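Local coordinates for MHC class I antigen (Anolis carolinensis, PDB 7CPO), which probably presents peptides at the cell surface to T cells, as the heavy chain of a class I complex with beta2-microglobulin, at the interface of chains A and B. Residues are numbered along the deposited sequence; one frame, centred on the assembly and turned at random. Chains: chain A, MHC class I antigen; chain B, beta2-microglobulin.

The interface of chains A and B. Residues chain A 11-12, 14, 25, 96, 98; chain B 33, 54, 56, 60, 62.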
loop_
_atom_site.group_PDB
_atom_site.type_symbol
_atom_site.label_atom_id
_atom_site.label_comp_id
_atom_site.label_asym_id
_atom_site.label_seq_id
_atom_site.Cartn_x
_atom_site.Cartn_y
_atom_site.Cartn_z
ATOM N N VAL A 11 0.621 -4.820 -10.470
ATOM C CA VAL A 11 1.146 -4.376 -11.748
ATOM C C VAL A 11 0.240 -3.282 -12.290
ATOM O O VAL A 11 -0.984 -3.452 -12.324
ATOM C CB VAL A 11 1.245 -5.554 -12.727
ATOM C CG1 VAL A 11 2.036 -5.165 -13.921
ATOM C CG2 VAL A 11 1.881 -6.741 -12.023
ATOM N N THR A 12 0.842 -2.180 -12.753
ATOM C CA THR A 12 0.111 -0.989 -13.180
ATOM C C THR A 12 0.672 -0.483 -14.496
ATOM O O THR A 12 1.881 -0.249 -14.616
ATOM C CB THR A 12 0.198 0.154 -12.151
ATOM O OG1 THR A 12 -0.444 -0.226 -10.938
ATOM C CG2 THR A 12 -0.475 1.382 -12.684
ATOM N N VAL A 14 -0.084 2.502 -17.508
ATOM C CA VAL A 14 -0.762 3.732 -17.901
ATOM C C VAL A 14 -0.369 4.060 -19.335
ATOM O O VAL A 14 0.798 3.901 -19.711
ATOM C CB VAL A 14 -0.394 4.905 -16.966
ATOM C CG1 VAL A 14 -1.282 6.107 -17.251
ATOM C CG2 VAL A 14 -0.484 4.486 -15.517
ATOM N N SER A 25 4.595 -0.163 -13.542
ATOM C CA SER A 25 4.984 -0.446 -12.162
ATOM C C SER A 25 4.628 -1.893 -11.807
ATOM O O SER A 25 3.557 -2.379 -12.182
ATOM C CB SER A 25 4.283 0.533 -11.214
ATOM O OG SER A 25 4.843 0.493 -9.920
ATOM N N THR A 96 -5.810 3.261 -17.798
ATOM C CA THR A 96 -5.047 2.474 -16.841
ATOM C C THR A 96 -5.408 0.997 -16.947
ATOM O O THR A 96 -6.577 0.643 -17.088
ATOM C CB THR A 96 -5.309 2.963 -15.423
ATOM O OG1 THR A 96 -4.951 4.341 -15.347
ATOM C CG2 THR A 96 -4.442 2.209 -14.430
ATOM N N GLN A 98 -4.551 -2.555 -14.647
ATOM C CA GLN A 98 -3.985 -3.047 -13.398
ATOM C C GLN A 98 -4.222 -4.545 -13.277
ATOM O O GLN A 98 -5.239 -5.071 -13.733
ATOM C CB GLN A 98 -4.593 -2.367 -12.173
ATOM C CG GLN A 98 -4.143 -0.944 -11.866
ATOM C CD GLN A 98 -5.126 -0.261 -10.907
ATOM O OE1 GLN A 98 -6.214 0.151 -11.317
ATOM N NE2 GLN A 98 -4.753 -0.158 -9.622
ATOM N N PRO B 33 -3.200 7.056 -11.285
ATOM C CA PRO B 33 -2.030 7.041 -10.387
ATOM C C PRO B 33 -1.097 8.236 -10.513
ATOM O O PRO B 33 -0.256 8.434 -9.625
ATOM C CB PRO B 33 -1.306 5.748 -10.784
ATOM C CG PRO B 33 -1.706 5.541 -12.221
ATOM C CD PRO B 33 -3.124 5.983 -12.298
ATOM N N LEU B 54 5.008 2.330 -6.640
ATOM C CA LEU B 54 3.573 2.543 -6.764
ATOM C C LEU B 54 2.822 1.223 -6.593
ATOM O O LEU B 54 2.969 0.303 -7.402
ATOM C CB LEU B 54 3.255 3.173 -8.119
ATOM C CG LEU B 54 1.776 3.345 -8.447
ATOM C CD1 LEU B 54 1.170 4.446 -7.574
ATOM C CD2 LEU B 54 1.599 3.641 -9.928
ATOM N N PHE B 56 -1.201 -0.529 -5.076
ATOM C CA PHE B 56 -2.620 -0.235 -4.923
ATOM C C PHE B 56 -3.250 -1.266 -4.002
ATOM O O PHE B 56 -2.625 -2.258 -3.629
ATOM C CB PHE B 56 -3.362 -0.181 -6.267
ATOM C CG PHE B 56 -3.107 -1.371 -7.188
ATOM C CD1 PHE B 56 -3.925 -2.480 -7.157
ATOM C CD2 PHE B 56 -2.063 -1.348 -8.103
ATOM C CE1 PHE B 56 -3.720 -3.551 -8.009
ATOM C CE2 PHE B 56 -1.840 -2.420 -8.959
ATOM C CZ PHE B 56 -2.674 -3.528 -8.911
ATOM N N TRP B 60 -8.419 -1.098 -5.951
ATOM C CA TRP B 60 -7.675 -0.644 -7.122
ATOM C C TRP B 60 -7.074 0.745 -6.922
ATOM O O TRP B 60 -6.310 1.194 -7.794
ATOM C CB TRP B 60 -8.518 -0.648 -8.407
ATOM C CG TRP B 60 -9.132 -1.993 -8.722
ATOM C CD1 TRP B 60 -10.455 -2.341 -8.614
ATOM C CD2 TRP B 60 -8.448 -3.166 -9.198
ATOM N NE1 TRP B 60 -10.633 -3.654 -9.001
ATOM C CE2 TRP B 60 -9.421 -4.181 -9.365
ATOM C CE3 TRP B 60 -7.115 -3.448 -9.529
ATOM C CZ2 TRP B 60 -9.099 -5.463 -9.828
ATOM C CZ3 TRP B 60 -6.794 -4.731 -9.993
ATOM C CH2 TRP B 60 -7.788 -5.719 -10.134
ATOM N N PHE B 62 -4.658 3.736 -5.584
ATOM C CA PHE B 62 -3.209 3.779 -5.509
ATOM C C PHE B 62 -2.708 4.346 -4.183
ATOM O O PHE B 62 -3.437 5.015 -3.454
ATOM C CB PHE B 62 -2.699 4.603 -6.675
ATOM C CG PHE B 62 -2.943 3.947 -7.995
ATOM C CD1 PHE B 62 -2.058 2.984 -8.470
ATOM C CD2 PHE B 62 -4.068 4.262 -8.749
ATOM C CE1 PHE B 62 -2.276 2.358 -9.691
ATOM C CE2 PHE B 62 -4.301 3.642 -9.962
ATOM C CZ PHE B 62 -3.401 2.683 -10.438
HETATM O O HOH W 1 1.790 -1.429 -9.469
#
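Light chain meets heavy chain here beneath the peptide-binding platform: A:Gln98, A:Thr12 and A:Ser25, from strands of the alpha1-alpha2 sheet floor, rest on B:Phe56, B:Phe62, B:Trp60 and B:Leu54, and the contact helps beta2-microglobulin support that floor, as in class I molecules generally. A:Gln98 carries much of the contact. Its CG lies anti to the carbonyl carbon (chi1 -76°) and the chain runs on extended, bringing the amide tip to tip with both phenylalanines. The amide nitrogen NE2 gives a nearly straight hydrogen bond, 2.8 Å, to the backbone O of B:Trp60. That oxygen lies almost in the amide plane, which would help hold the rotation of the carboxamide. The same NE2 stands over one face of the B:Phe56 ring, toward its rim, with the amide and ring planes 75° apart. Against B:Phe62 the amide is turned only 19° from the ring plane, and its CD comes 3.4 Å from the ring-tip CZ. The B:Trp60 indole passes A:Gln98 antiparallel, its CE3 3.8 Å from CB of A:Gln98. A:Thr12 points its hydroxyl OG1 at the B:Phe62 edge, in plane, 3.4 Å from CE1, while B:Pro33 of the same chain backs that ring, its CB over the centre of one face. Further along, A:Val14 CG2 packs on B:Pro33 CG. Water 1 links A:Thr12 OG1 to the B:Leu54 carbonyl O, which also accepts a hydrogen bond from A:Ser25 OG, 3.1 Å away and in the carbonyl plane on a lone pair.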